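Local coordinates for capsid protein (Infectious hypodermal and hematopoietic necrosis virus, PDB 3N7X), which builds the icosahedral shell of a shrimp-infecting densovirus from sixty copies of a beta-barrel subunit, which also binds calcium, at residues A[107-112]-A[297-302]; A[46-51]-A[100-105]; A[157-162]-A[195-200]; A[149-154]-A[207-212]. All coordinates share one frame; numbering follows the deposited sequence.

Interaction 1 (A[107-112]-A[297-302]); sequences KTYGWK and LPPQGC
Y109, the last residue of helix 97-109, lays its ring against two consecutive prolines, P298 and P299, of the loop that follows strand 281-296. The CH-pi part comes from P298: its CB stands over one face of the phenol, 3.6 Å from the centroid and 24° off the ring normal, displaced toward the rim so that CE2 of Y109 is only 3.3 Å from CB of P298. On the opposite face, the methyl CG2 of T108 sits above the ring centre, so the aromatic plate is held between two aliphatic groups. With CG anti to its own carbonyl carbon (chi1 -60°), Y109 swings the ring out toward the loop.

Apolar packing continues at P299, whose CD approaches CE1 of Y109 at 3.5 Å and meets the ring obliquely. Prolines suit this loop because their rigid rings present C-H groups to an aromatic surface at little cost in conformational freedom. G110, with positive phi, ends the helix where a side chain would collide with the preceding carbonyl.

The hydroxyl of Y109 and the carbonyl of P298 are bonded by a second subunit, through its Q97 NE2 and R98 NE respectively. M101 of that subunit packs on both residues. Within the chain, then, Y109 and the prolines rely on shape and C-H to pi attraction, while these two polar groups serve the joint between subunits.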
loop_
_atom_site.group_PDB
_atom_site.type_symbol
_atom_site.label_atom_id
_atom_site.label_comp_id
_atom_site.label_asym_id
_atom_site.label_seq_id
_atom_site.Cartn_x
_atom_site.Cartn_y
_atom_site.Cartn_z
ATOM N N LYS A 107 25.081 22.404 94.198
ATOM C CA LYS A 107 24.469 23.107 95.303
ATOM C C LYS A 107 24.061 24.527 94.965
ATOM O O LYS A 107 22.943 24.947 95.252
ATOM C CB LYS A 107 25.433 23.136 96.490
ATOM C CG LYS A 107 24.921 23.942 97.680
ATOM C CD LYS A 107 26.005 24.151 98.731
ATOM C CE LYS A 107 27.185 24.935 98.162
ATOM N NZ LYS A 107 28.259 25.196 99.174
ATOM N N THR A 108 24.969 25.262 94.343
ATOM C CA THR A 108 24.709 26.653 94.029
ATOM C C THR A 108 23.990 26.975 92.731
ATOM O O THR A 108 23.127 27.849 92.703
ATOM C CB THR A 108 26.021 27.445 94.039
ATOM O OG1 THR A 108 26.663 27.278 95.310
ATOM C CG2 THR A 108 25.753 28.921 93.794
ATOM N N TYR A 109 24.327 26.281 91.655
ATOM C CA TYR A 109 23.718 26.605 90.378
ATOM C C TYR A 109 22.615 25.703 89.854
ATOM O O TYR A 109 21.948 26.053 88.886
ATOM C CB TYR A 109 24.830 26.777 89.347
ATOM C CG TYR A 109 25.765 27.898 89.748
ATOM C CD1 TYR A 109 25.368 29.232 89.630
ATOM C CD2 TYR A 109 27.009 27.631 90.328
ATOM C CE1 TYR A 109 26.179 30.270 90.082
ATOM C CE2 TYR A 109 27.829 28.669 90.789
ATOM C CZ TYR A 109 27.404 29.984 90.661
ATOM O OH TYR A 109 28.184 31.019 91.122
ATOM N N GLY A 110 22.413 24.550 90.480
ATOM C CA GLY A 110 21.332 23.686 90.036
ATOM C C GLY A 110 21.673 22.447 89.234
ATOM O O GLY A 110 22.718 22.366 88.580
ATOM N N TRP A 111 20.758 21.484 89.273
ATOM C CA TRP A 111 20.943 20.224 88.577
ATOM C C TRP A 111 19.614 19.559 88.219
ATOM O O TRP A 111 18.551 19.962 88.699
ATOM C CB TRP A 111 21.758 19.274 89.457
ATOM C CG TRP A 111 21.241 19.204 90.870
ATOM C CD1 TRP A 111 21.690 19.919 91.943
ATOM C CD2 TRP A 111 20.149 18.405 91.350
ATOM N NE1 TRP A 111 20.947 19.616 93.061
ATOM C CE2 TRP A 111 19.995 18.689 92.725
ATOM C CE3 TRP A 111 19.284 17.478 90.750
ATOM C CZ2 TRP A 111 19.011 18.077 93.517
ATOM C CZ3 TRP A 111 18.303 16.867 91.537
ATOM C CH2 TRP A 111 18.178 17.171 92.908
ATOM N N LYS A 112 19.699 18.536 87.370
ATOM C CA LYS A 112 18.546 17.754 86.926
ATOM C C LYS A 112 18.995 16.314 86.847
ATOM O O LYS A 112 20.175 16.041 86.619
ATOM C CB LYS A 112 18.115 18.106 85.501
ATOM C CG LYS A 112 17.560 19.464 85.265
ATOM C CD LYS A 112 17.223 19.608 83.792
ATOM C CE LYS A 112 16.650 20.979 83.513
ATOM N NZ LYS A 112 16.333 21.152 82.077
ATOM N N LEU A 297 26.117 25.410 84.824
ATOM C CA LEU A 297 27.395 26.102 85.032
ATOM C C LEU A 297 27.218 27.488 85.645
ATOM O O LEU A 297 26.166 28.118 85.500
ATOM C CB LEU A 297 28.137 26.267 83.705
ATOM C CG LEU A 297 28.818 25.050 83.084
ATOM C CD1 LEU A 297 29.317 25.396 81.688
ATOM C CD2 LEU A 297 29.973 24.616 83.965
ATOM N N PRO A 298 28.239 27.977 86.361
ATOM C CA PRO A 298 28.094 29.311 86.945
ATOM C C PRO A 298 28.162 30.329 85.810
ATOM O O PRO A 298 28.613 30.009 84.711
ATOM C CB PRO A 298 29.278 29.407 87.907
ATOM C CG PRO A 298 30.279 28.484 87.320
ATOM C CD PRO A 298 29.456 27.313 86.854
ATOM N N PRO A 299 27.709 31.565 86.053
ATOM C CA PRO A 299 27.742 32.585 85.001
ATOM C C PRO A 299 29.145 33.096 84.717
ATOM O O PRO A 299 30.079 32.821 85.471
ATOM C CB PRO A 299 26.846 33.677 85.566
ATOM C CG PRO A 299 27.183 33.616 87.032
ATOM C CD PRO A 299 27.187 32.124 87.315
ATOM N N GLN A 300 29.294 33.830 83.619
ATOM C CA GLN A 300 30.583 34.412 83.280
ATOM C C GLN A 300 30.800 35.478 84.352
ATOM O O GLN A 300 29.845 35.908 84.997
ATOM C CB GLN A 300 30.529 35.074 81.900
ATOM C CG GLN A 300 30.273 34.127 80.736
ATOM C CD GLN A 300 31.401 33.131 80.520
ATOM O OE1 GLN A 300 32.448 33.214 81.159
ATOM N NE2 GLN A 300 31.193 32.187 79.608
ATOM N N GLY A 301 32.040 35.903 84.558
ATOM C CA GLY A 301 32.281 36.923 85.561
ATOM C C GLY A 301 33.015 36.450 86.801
ATOM O O GLY A 301 33.428 35.289 86.898
ATOM N N CYS A 302 33.155 37.349 87.770
ATOM C CA CYS A 302 33.881 37.023 88.988
ATOM C C CYS A 302 33.100 37.022 90.291
ATOM O O CYS A 302 33.692 37.134 91.362
ATOM C CB CYS A 302 35.082 37.951 89.114
ATOM S SG CYS A 302 36.223 37.765 87.734
#

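Interaction 2 (A[46-51]-A[100-105]); sequences IHITFQ and KMVKSM
This is a buried, wholly apolar helix-on-sheet contact, in which I46 and I48 of strand 45-59 face M105 and V102 of helix 97-109. The strand pairs with strand 281-296 in the antiparallel sheet of the capsid barrel, and the helix packs against a face of that sheet.

Residues two apart on a strand share a face, and I46 and I48 both direct CB toward the helix; on the helix, V102 and M105 are three apart and so look back from one side. At the first pair, CD1 of I46 comes to 4.2 Å from SD of M105. The extended chi1 and chi2 of M105 (-156° and -175°) carry SD out from the helix to I46; the bend at chi3 (-69°) only sets the direction of CE. At the second pair, CG1 of I48 meets CG1 of V102 at 4.4 Å. Beta-branched isoleucines keep aliphatic bulk close to the strand; the short V102 meets I48 close to its own backbone, whereas the long, unbranched M105 reaches I46 from further along the helix. F50 starts off to one side, but its ring packs on R98 and Y99.

A second subunit also packs here, its I46 against I46 and its M101 against M105, reciprocal pairings that point to a two-fold axis. Between these four side chains the attraction is dispersion and hydrophobic burial; the polar link from NH1 of R98 to O of T49 is weak.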
loop_
_atom_site.group_PDB
_atom_site.type_symbol
_atom_site.label_atom_id
_atom_site.label_comp_id
_atom_site.label_asym_id
_atom_site.label_seq_id
_atom_site.Cartn_x
_atom_site.Cartn_y
_atom_site.Cartn_z
ATOM N N ILE A 46 26.670 21.005 82.045
ATOM C CA ILE A 46 27.533 19.853 81.828
ATOM C C ILE A 46 26.794 18.589 82.250
ATOM O O ILE A 46 25.847 18.651 83.037
ATOM C CB ILE A 46 28.820 19.957 82.645
ATOM C CG1 ILE A 46 28.471 20.153 84.121
ATOM C CG2 ILE A 46 29.680 21.086 82.117
ATOM C CD1 ILE A 46 29.667 20.091 85.038
ATOM N N HIS A 47 27.234 17.447 81.728
ATOM C CA HIS A 47 26.604 16.165 82.038
ATOM C C HIS A 47 27.574 15.213 82.721
ATOM O O HIS A 47 28.717 15.067 82.297
ATOM C CB HIS A 47 26.071 15.525 80.753
ATOM C CG HIS A 47 24.957 16.297 80.115
ATOM N ND1 HIS A 47 23.626 16.025 80.359
ATOM C CD2 HIS A 47 24.976 17.365 79.279
ATOM C CE1 HIS A 47 22.875 16.890 79.697
ATOM N NE2 HIS A 47 23.669 17.713 79.035
ATOM N N ILE A 48 27.112 14.574 83.789
ATOM C CA ILE A 48 27.939 13.630 84.526
ATOM C C ILE A 48 27.169 12.337 84.718
ATOM O O ILE A 48 26.027 12.349 85.180
ATOM C CB ILE A 48 28.320 14.149 85.942
ATOM C CG1 ILE A 48 29.100 15.458 85.851
ATOM C CG2 ILE A 48 29.177 13.119 86.655
ATOM C CD1 ILE A 48 28.237 16.676 85.666
ATOM N N THR A 49 27.796 11.221 84.360
ATOM C CA THR A 49 27.171 9.920 84.526
ATOM C C THR A 49 27.783 9.202 85.724
ATOM O O THR A 49 28.997 9.227 85.922
ATOM C CB THR A 49 27.354 9.042 83.279
ATOM O OG1 THR A 49 26.623 9.612 82.188
ATOM C CG2 THR A 49 26.843 7.625 83.541
ATOM N N PHE A 50 26.930 8.575 86.525
ATOM C CA PHE A 50 27.375 7.832 87.695
ATOM C C PHE A 50 27.127 6.360 87.426
ATOM O O PHE A 50 26.061 5.990 86.924
ATOM C CB PHE A 50 26.589 8.274 88.927
ATOM C CG PHE A 50 26.905 9.670 89.370
ATOM C CD1 PHE A 50 27.852 9.899 90.366
ATOM C CD2 PHE A 50 26.292 10.763 88.759
ATOM C CE1 PHE A 50 28.189 11.197 90.750
ATOM C CE2 PHE A 50 26.620 12.066 89.134
ATOM C CZ PHE A 50 27.574 12.282 90.133
ATOM N N GLN A 51 28.108 5.522 87.751
ATOM C CA GLN A 51 27.988 4.084 87.532
ATOM C C GLN A 51 28.657 3.325 88.661
ATOM O O GLN A 51 29.698 3.750 89.159
ATOM C CB GLN A 51 28.657 3.690 86.213
ATOM C CG GLN A 51 28.136 4.434 85.002
ATOM C CD GLN A 51 29.035 4.289 83.789
ATOM O OE1 GLN A 51 30.245 4.505 83.869
ATOM N NE2 GLN A 51 28.444 3.936 82.651
ATOM N N LYS A 100 31.706 14.477 94.583
ATOM C CA LYS A 100 32.593 15.360 95.323
ATOM C C LYS A 100 33.083 16.557 94.508
ATOM O O LYS A 100 33.095 17.685 94.996
ATOM C CB LYS A 100 33.787 14.558 95.834
ATOM C CG LYS A 100 34.751 15.333 96.706
ATOM C CD LYS A 100 35.870 14.420 97.175
ATOM C CE LYS A 100 36.883 15.150 98.049
ATOM N NZ LYS A 100 37.989 14.238 98.487
ATOM N N MET A 101 33.474 16.311 93.264
ATOM C CA MET A 101 33.989 17.369 92.407
ATOM C C MET A 101 32.967 18.346 91.841
ATOM O O MET A 101 33.348 19.417 91.370
ATOM C CB MET A 101 34.768 16.759 91.249
ATOM C CG MET A 101 35.894 15.847 91.684
ATOM S SD MET A 101 37.208 16.749 92.496
ATOM C CE MET A 101 38.300 16.986 91.154
ATOM N N VAL A 102 31.683 17.994 91.868
ATOM C CA VAL A 102 30.658 18.889 91.330
ATOM C C VAL A 102 29.646 19.307 92.380
ATOM O O VAL A 102 28.717 20.058 92.094
ATOM C CB VAL A 102 29.883 18.240 90.165
ATOM C CG1 VAL A 102 30.832 17.938 89.026
ATOM C CG2 VAL A 102 29.185 16.973 90.635
ATOM N N LYS A 103 29.835 18.803 93.590
ATOM C CA LYS A 103 28.961 19.094 94.717
ATOM C C LYS A 103 28.696 20.592 94.886
ATOM O O LYS A 103 27.548 21.030 94.984
ATOM C CB LYS A 103 29.612 18.530 95.976
ATOM C CG LYS A 103 28.879 18.744 97.278
ATOM C CD LYS A 103 29.761 18.184 98.379
ATOM C CE LYS A 103 29.185 18.356 99.758
ATOM N NZ LYS A 103 30.211 17.928 100.751
ATOM N N SER A 104 29.765 21.377 94.906
ATOM C CA SER A 104 29.636 22.811 95.095
ATOM C C SER A 104 28.836 23.480 93.981
ATOM O O SER A 104 27.959 24.311 94.238
ATOM C CB SER A 104 31.024 23.441 95.196
ATOM O OG SER A 104 30.941 24.730 95.775
ATOM N N MET A 105 29.145 23.121 92.741
ATOM C CA MET A 105 28.452 23.689 91.597
ATOM C C MET A 105 26.974 23.293 91.618
ATOM O O MET A 105 26.099 24.122 91.366
ATOM C CB MET A 105 29.115 23.218 90.307
ATOM C CG MET A 105 28.877 24.136 89.126
ATOM S SD MET A 105 29.568 23.469 87.601
ATOM C CE MET A 105 31.292 23.608 87.951
#

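Interaction 3 (A[157-162]-A[195-200]); sequences GLHNQL and QQFGFM
L158 carries this contact, pushing its side chain from the loop before strand 161-164 against Q196 and F197, where helix 192-196 gives way to strand 199-203. Its CB lies 3.7 Å above the imidazole plane of H159, toward the rim of that ring. CG, anti to the carbonyl carbon (chi1 -61°), carries the fork outward, and there the methyls part. CD1 continues the line of the chain and ends at the helix terminus, 3.5 Å from O of Q196 and 4.0 Å from N of F197; it also stands over the centre of one face of the F197 ring. CD2 turns instead to the amide of Q196, 3.7 Å from its NE2. A leucine fits because its fork can cover a backbone turn and an aromatic face at once.

Both segments lead into one seven-stranded antiparallel sheet of the capsid barrel, joining the loop before 161-164 to the turn before 199-203, strands far apart in its order. The side chain of Q196 is about 9 Å from that of E191, a calcium ligand.

Q196 bends at chi2, and OE1 of Q196 takes a lone-pair, in-plane bond from NE2 of Q195 at 3.0 Å, with an N-H...O angle of 163°. The same oxygen accepts N of C302 from a neighbouring subunit, which helps fix the amide beside CD2. The side chains of H159 and F197 run roughly at right angles, though their rings are not perpendicular: CZ of F197 sits at the imidazole edge, 4.2 Å from NE2 of H159.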
loop_
_atom_site.group_PDB
_atom_site.type_symbol
_atom_site.label_atom_id
_atom_site.label_comp_id
_atom_site.label_asym_id
_atom_site.label_seq_id
_atom_site.Cartn_x
_atom_site.Cartn_y
_atom_site.Cartn_z
ATOM N N GLY A 157 -2.638 0.527 94.890
ATOM C CA GLY A 157 -2.810 1.544 95.914
ATOM C C GLY A 157 -3.076 1.083 97.333
ATOM O O GLY A 157 -3.939 1.634 98.019
ATOM N N LEU A 158 -2.327 0.087 97.786
ATOM C CA LEU A 158 -2.495 -0.435 99.132
ATOM C C LEU A 158 -1.946 0.500 100.207
ATOM O O LEU A 158 -2.631 0.801 101.184
ATOM C CB LEU A 158 -1.787 -1.785 99.264
ATOM C CG LEU A 158 -2.234 -2.940 98.363
ATOM C CD1 LEU A 158 -1.239 -4.095 98.467
ATOM C CD2 LEU A 158 -3.625 -3.393 98.767
ATOM N N HIS A 159 -0.714 0.966 100.013
ATOM C CA HIS A 159 -0.045 1.799 101.006
ATOM C C HIS A 159 0.399 3.190 100.576
ATOM O O HIS A 159 0.658 3.444 99.400
ATOM C CB HIS A 159 1.189 1.060 101.515
ATOM C CG HIS A 159 0.954 -0.390 101.802
ATOM N ND1 HIS A 159 0.203 -0.829 102.872
ATOM C CD2 HIS A 159 1.376 -1.504 101.155
ATOM C CE1 HIS A 159 0.174 -2.150 102.875
ATOM N NE2 HIS A 159 0.878 -2.583 101.843
ATOM N N ASN A 160 0.523 4.076 101.561
ATOM C CA ASN A 160 0.968 5.448 101.341
ATOM C C ASN A 160 2.333 5.645 101.995
ATOM O O ASN A 160 3.273 6.140 101.369
ATOM C CB ASN A 160 -0.029 6.433 101.952
ATOM C CG ASN A 160 -1.376 6.405 101.259
ATOM O OD1 ASN A 160 -2.419 6.577 101.894
ATOM N ND2 ASN A 160 -1.363 6.198 99.945
ATOM N N GLN A 161 2.438 5.246 103.259
ATOM C CA GLN A 161 3.681 5.404 104.004
ATOM C C GLN A 161 4.009 4.194 104.877
ATOM O O GLN A 161 3.153 3.675 105.593
ATOM C CB GLN A 161 3.591 6.651 104.882
ATOM C CG GLN A 161 4.876 6.980 105.625
ATOM C CD GLN A 161 4.701 8.111 106.630
ATOM O OE1 GLN A 161 4.082 9.140 106.329
ATOM N NE2 GLN A 161 5.256 7.933 107.828
ATOM N N LEU A 162 5.259 3.753 104.829
ATOM C CA LEU A 162 5.676 2.610 105.625
ATOM C C LEU A 162 6.951 2.934 106.383
ATOM O O LEU A 162 7.644 3.905 106.069
ATOM C CB LEU A 162 5.917 1.399 104.725
ATOM C CG LEU A 162 4.754 0.994 103.819
ATOM C CD1 LEU A 162 5.219 -0.115 102.891
ATOM C CD2 LEU A 162 3.554 0.545 104.651
ATOM N N GLN A 195 -1.254 -12.224 97.671
ATOM C CA GLN A 195 -2.690 -12.043 97.572
ATOM C C GLN A 195 -3.012 -10.564 97.382
ATOM O O GLN A 195 -4.032 -10.218 96.791
ATOM C CB GLN A 195 -3.397 -12.542 98.844
ATOM C CG GLN A 195 -4.848 -12.044 98.979
ATOM C CD GLN A 195 -5.568 -12.547 100.233
ATOM O OE1 GLN A 195 -5.892 -13.731 100.348
ATOM N NE2 GLN A 195 -5.823 -11.642 101.174
ATOM N N GLN A 196 -2.118 -9.698 97.854
ATOM C CA GLN A 196 -2.356 -8.257 97.821
ATOM C C GLN A 196 -1.689 -7.359 96.777
ATOM O O GLN A 196 -2.359 -6.526 96.163
ATOM C CB GLN A 196 -2.062 -7.693 99.214
ATOM C CG GLN A 196 -2.907 -8.324 100.310
ATOM C CD GLN A 196 -4.376 -7.958 100.194
ATOM O OE1 GLN A 196 -5.254 -8.824 100.230
ATOM N NE2 GLN A 196 -4.653 -6.665 100.062
ATOM N N PHE A 197 -0.384 -7.495 96.584
ATOM C CA PHE A 197 0.312 -6.643 95.623
ATOM C C PHE A 197 -0.126 -6.841 94.171
ATOM O O PHE A 197 -0.148 -7.961 93.656
ATOM C CB PHE A 197 1.818 -6.835 95.782
ATOM C CG PHE A 197 2.371 -6.176 97.013
ATOM C CD1 PHE A 197 2.936 -4.905 96.944
ATOM C CD2 PHE A 197 2.265 -6.793 98.256
ATOM C CE1 PHE A 197 3.386 -4.254 98.097
ATOM C CE2 PHE A 197 2.711 -6.153 99.415
ATOM C CZ PHE A 197 3.272 -4.881 99.337
ATOM N N GLY A 198 -0.478 -5.735 93.520
ATOM C CA GLY A 198 -0.945 -5.780 92.145
ATOM C C GLY A 198 0.051 -6.269 91.111
ATOM O O GLY A 198 -0.320 -6.968 90.169
ATOM N N PHE A 199 1.313 -5.892 91.278
ATOM C CA PHE A 199 2.359 -6.298 90.355
ATOM C C PHE A 199 3.268 -7.334 90.992
ATOM O O PHE A 199 3.672 -7.201 92.145
ATOM C CB PHE A 199 3.206 -5.097 89.953
ATOM C CG PHE A 199 4.428 -5.456 89.155
ATOM C CD1 PHE A 199 4.403 -5.432 87.765
ATOM C CD2 PHE A 199 5.609 -5.817 89.796
ATOM C CE1 PHE A 199 5.545 -5.760 87.018
ATOM C CE2 PHE A 199 6.753 -6.148 89.063
ATOM C CZ PHE A 199 6.722 -6.119 87.672
ATOM N N MET A 200 3.612 -8.358 90.229
ATOM C CA MET A 200 4.486 -9.389 90.744
ATOM C C MET A 200 5.220 -10.106 89.629
ATOM O O MET A 200 4.643 -10.402 88.584
ATOM C CB MET A 200 3.688 -10.419 91.549
ATOM C CG MET A 200 4.524 -11.627 91.941
ATOM S SD MET A 200 3.597 -13.005 92.649
ATOM C CE MET A 200 4.932 -13.992 93.341
#

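Interaction 4 (A[149-154]-A[207-212]); sequences LEIFKD and DRKAYT
I151 reaches from strand 149-153 to the hydroxyl end of Y211 on strand 208-214, the two side chains coming from opposite directions. CD1 of I151 lies 3.3 Å from OH of Y211, and CG2 of I151 is 3.7 Å from that OH. CG1 is anti to the carbonyl carbon (chi1 -58°), which sends CD1 on to CG of K209 at 4.2 Å. A branched aliphatic residue is apt: CD1 touches both CG of K209 and the phenol oxygen, with CG2 beside that oxygen.

Two residues on, K153 stretches an extended chain to the same ring, but NZ of K153 arrives near the ring plane, at the edge, 4.2 Å from CD1 of Y211; its cation-pi partner is F199 instead.

The strands belong to different sheets, run nearly parallel (20°) and pass 11.5 Å apart, the geometry of facing layers in a beta sandwich. E201, on the strand beside 149-153, bonds OH of Y211 through OE2 and offsets the charge of K209 NZ by a salt bridge through OE1. Carbon of I151 and the ring of Y211 thus meet between the sheets, E201 probably easing the placement of polar ends beside apolar I151.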
loop_
_atom_site.group_PDB
_atom_site.type_symbol
_atom_site.label_atom_id
_atom_site.label_comp_id
_atom_site.label_asym_id
_atom_site.label_seq_id
_atom_site.Cartn_x
_atom_site.Cartn_y
_atom_site.Cartn_z
ATOM N N LEU A 149 13.341 -15.528 93.473
ATOM C CA LEU A 149 13.042 -14.312 94.211
ATOM C C LEU A 149 11.715 -13.728 93.728
ATOM O O LEU A 149 11.391 -13.823 92.543
ATOM C CB LEU A 149 14.161 -13.296 93.975
ATOM C CG LEU A 149 14.107 -11.938 94.679
ATOM C CD1 LEU A 149 14.362 -12.117 96.169
ATOM C CD2 LEU A 149 15.156 -11.012 94.077
ATOM N N GLU A 150 10.951 -13.136 94.643
ATOM C CA GLU A 150 9.675 -12.516 94.286
ATOM C C GLU A 150 9.850 -10.999 94.324
ATOM O O GLU A 150 10.447 -10.461 95.257
ATOM C CB GLU A 150 8.570 -12.933 95.264
ATOM C CG GLU A 150 8.378 -14.439 95.381
ATOM C CD GLU A 150 7.214 -14.833 96.289
ATOM O OE1 GLU A 150 6.963 -14.129 97.293
ATOM O OE2 GLU A 150 6.564 -15.864 96.005
ATOM N N ILE A 151 9.343 -10.317 93.300
ATOM C CA ILE A 151 9.445 -8.864 93.208
ATOM C C ILE A 151 8.046 -8.266 93.084
ATOM O O ILE A 151 7.269 -8.662 92.211
ATOM C CB ILE A 151 10.305 -8.463 91.993
ATOM C CG1 ILE A 151 11.693 -9.092 92.133
ATOM C CG2 ILE A 151 10.409 -6.948 91.888
ATOM C CD1 ILE A 151 12.567 -8.937 90.918
ATOM N N PHE A 152 7.739 -7.310 93.957
ATOM C CA PHE A 152 6.423 -6.675 93.990
ATOM C C PHE A 152 6.445 -5.155 93.809
ATOM O O PHE A 152 7.460 -4.497 94.040
ATOM C CB PHE A 152 5.748 -6.957 95.336
ATOM C CG PHE A 152 5.639 -8.415 95.685
ATOM C CD1 PHE A 152 4.584 -9.187 95.202
ATOM C CD2 PHE A 152 6.574 -9.014 96.524
ATOM C CE1 PHE A 152 4.460 -10.535 95.553
ATOM C CE2 PHE A 152 6.460 -10.358 96.882
ATOM C CZ PHE A 152 5.401 -11.121 96.397
ATOM N N LYS A 153 5.295 -4.620 93.405
ATOM C CA LYS A 153 5.072 -3.185 93.234
ATOM C C LYS A 153 3.626 -2.979 93.675
ATOM O O LYS A 153 2.748 -3.780 93.336
ATOM C CB LYS A 153 5.214 -2.746 91.774
ATOM C CG LYS A 153 6.631 -2.745 91.214
ATOM C CD LYS A 153 6.609 -2.297 89.751
ATOM C CE LYS A 153 7.980 -2.362 89.094
ATOM N NZ LYS A 153 7.960 -1.827 87.700
ATOM N N ASP A 154 3.379 -1.923 94.440
ATOM C CA ASP A 154 2.036 -1.636 94.923
ATOM C C ASP A 154 1.282 -0.819 93.881
ATOM O O ASP A 154 1.148 0.396 94.007
ATOM C CB ASP A 154 2.120 -0.882 96.255
ATOM C CG ASP A 154 0.762 -0.425 96.764
ATOM O OD1 ASP A 154 -0.264 -1.045 96.398
ATOM O OD2 ASP A 154 0.726 0.552 97.549
ATOM N N ASP A 207 18.190 -14.706 84.716
ATOM C CA ASP A 207 17.364 -13.531 84.466
ATOM C C ASP A 207 18.121 -12.233 84.659
ATOM O O ASP A 207 19.144 -12.186 85.339
ATOM C CB ASP A 207 16.153 -13.487 85.406
ATOM C CG ASP A 207 15.109 -14.533 85.081
ATOM O OD1 ASP A 207 15.189 -15.154 83.996
ATOM O OD2 ASP A 207 14.195 -14.723 85.918
ATOM N N ARG A 208 17.595 -11.183 84.039
ATOM C CA ARG A 208 18.127 -9.833 84.170
ATOM C C ARG A 208 16.876 -9.022 84.481
ATOM O O ARG A 208 15.888 -9.108 83.755
ATOM C CB ARG A 208 18.755 -9.330 82.870
ATOM C CG ARG A 208 20.076 -9.975 82.512
ATOM C CD ARG A 208 20.685 -9.317 81.285
ATOM N NE ARG A 208 21.159 -7.965 81.561
ATOM C CZ ARG A 208 22.333 -7.679 82.124
ATOM N NH1 ARG A 208 23.168 -8.654 82.481
ATOM N NH2 ARG A 208 22.679 -6.414 82.319
ATOM N N LYS A 209 16.901 -8.268 85.573
ATOM C CA LYS A 209 15.751 -7.460 85.955
ATOM C C LYS A 209 16.167 -6.007 85.990
ATOM O O LYS A 209 16.956 -5.590 86.842
ATOM C CB LYS A 209 15.224 -7.895 87.322
ATOM C CG LYS A 209 14.722 -9.333 87.354
ATOM C CD LYS A 209 13.565 -9.537 86.384
ATOM C CE LYS A 209 13.003 -10.949 86.495
ATOM N NZ LYS A 209 11.835 -11.179 85.594
ATOM N N ALA A 210 15.635 -5.237 85.053
ATOM C CA ALA A 210 15.975 -3.828 84.956
ATOM C C ALA A 210 14.825 -2.918 85.344
ATOM O O ALA A 210 13.688 -3.111 84.911
ATOM C CB ALA A 210 16.434 -3.511 83.547
ATOM N N TYR A 211 15.137 -1.924 86.167
ATOM C CA TYR A 211 14.147 -0.960 86.616
ATOM C C TYR A 211 14.788 0.401 86.471
ATOM O O TYR A 211 15.932 0.604 86.883
ATOM C CB TYR A 211 13.776 -1.231 88.073
ATOM C CG TYR A 211 13.268 -2.639 88.280
ATOM C CD1 TYR A 211 11.973 -3.001 87.896
ATOM C CD2 TYR A 211 14.107 -3.633 88.788
ATOM C CE1 TYR A 211 11.532 -4.324 88.006
ATOM C CE2 TYR A 211 13.676 -4.956 88.901
ATOM C CZ TYR A 211 12.390 -5.294 88.508
ATOM O OH TYR A 211 11.979 -6.605 88.601
ATOM N N THR A 212 14.063 1.329 85.861
ATOM C CA THR A 212 14.599 2.664 85.666
ATOM C C THR A 212 13.585 3.723 86.055
ATOM O O THR A 212 12.408 3.438 86.271
ATOM C CB THR A 212 14.997 2.905 84.194
ATOM O OG1 THR A 212 13.816 2.945 83.391
ATOM C CG2 THR A 212 15.898 1.795 83.688
#

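Overall arrangement
From the N terminus, interaction 2 closes first, bringing helix 97-109 back onto strand 45-59. Interaction 1 then opens at the end of the same helix and closes only at 297-302, a long loop that encloses interactions 3 and 4. Interaction 4 ties strand 149-153 to strand 208-214, and interaction 3 is nested inside it; none cross. Interactions 1 and 2 touch through M105 and L297 at one end of the subunit, beside a second subunit. Interactions 3 and 4 touch on the other side of the chain's centre, where D154 probably bonds N of H159. Interaction 4 bridges the two sheets; interaction 3 secures loops of the seven-stranded one.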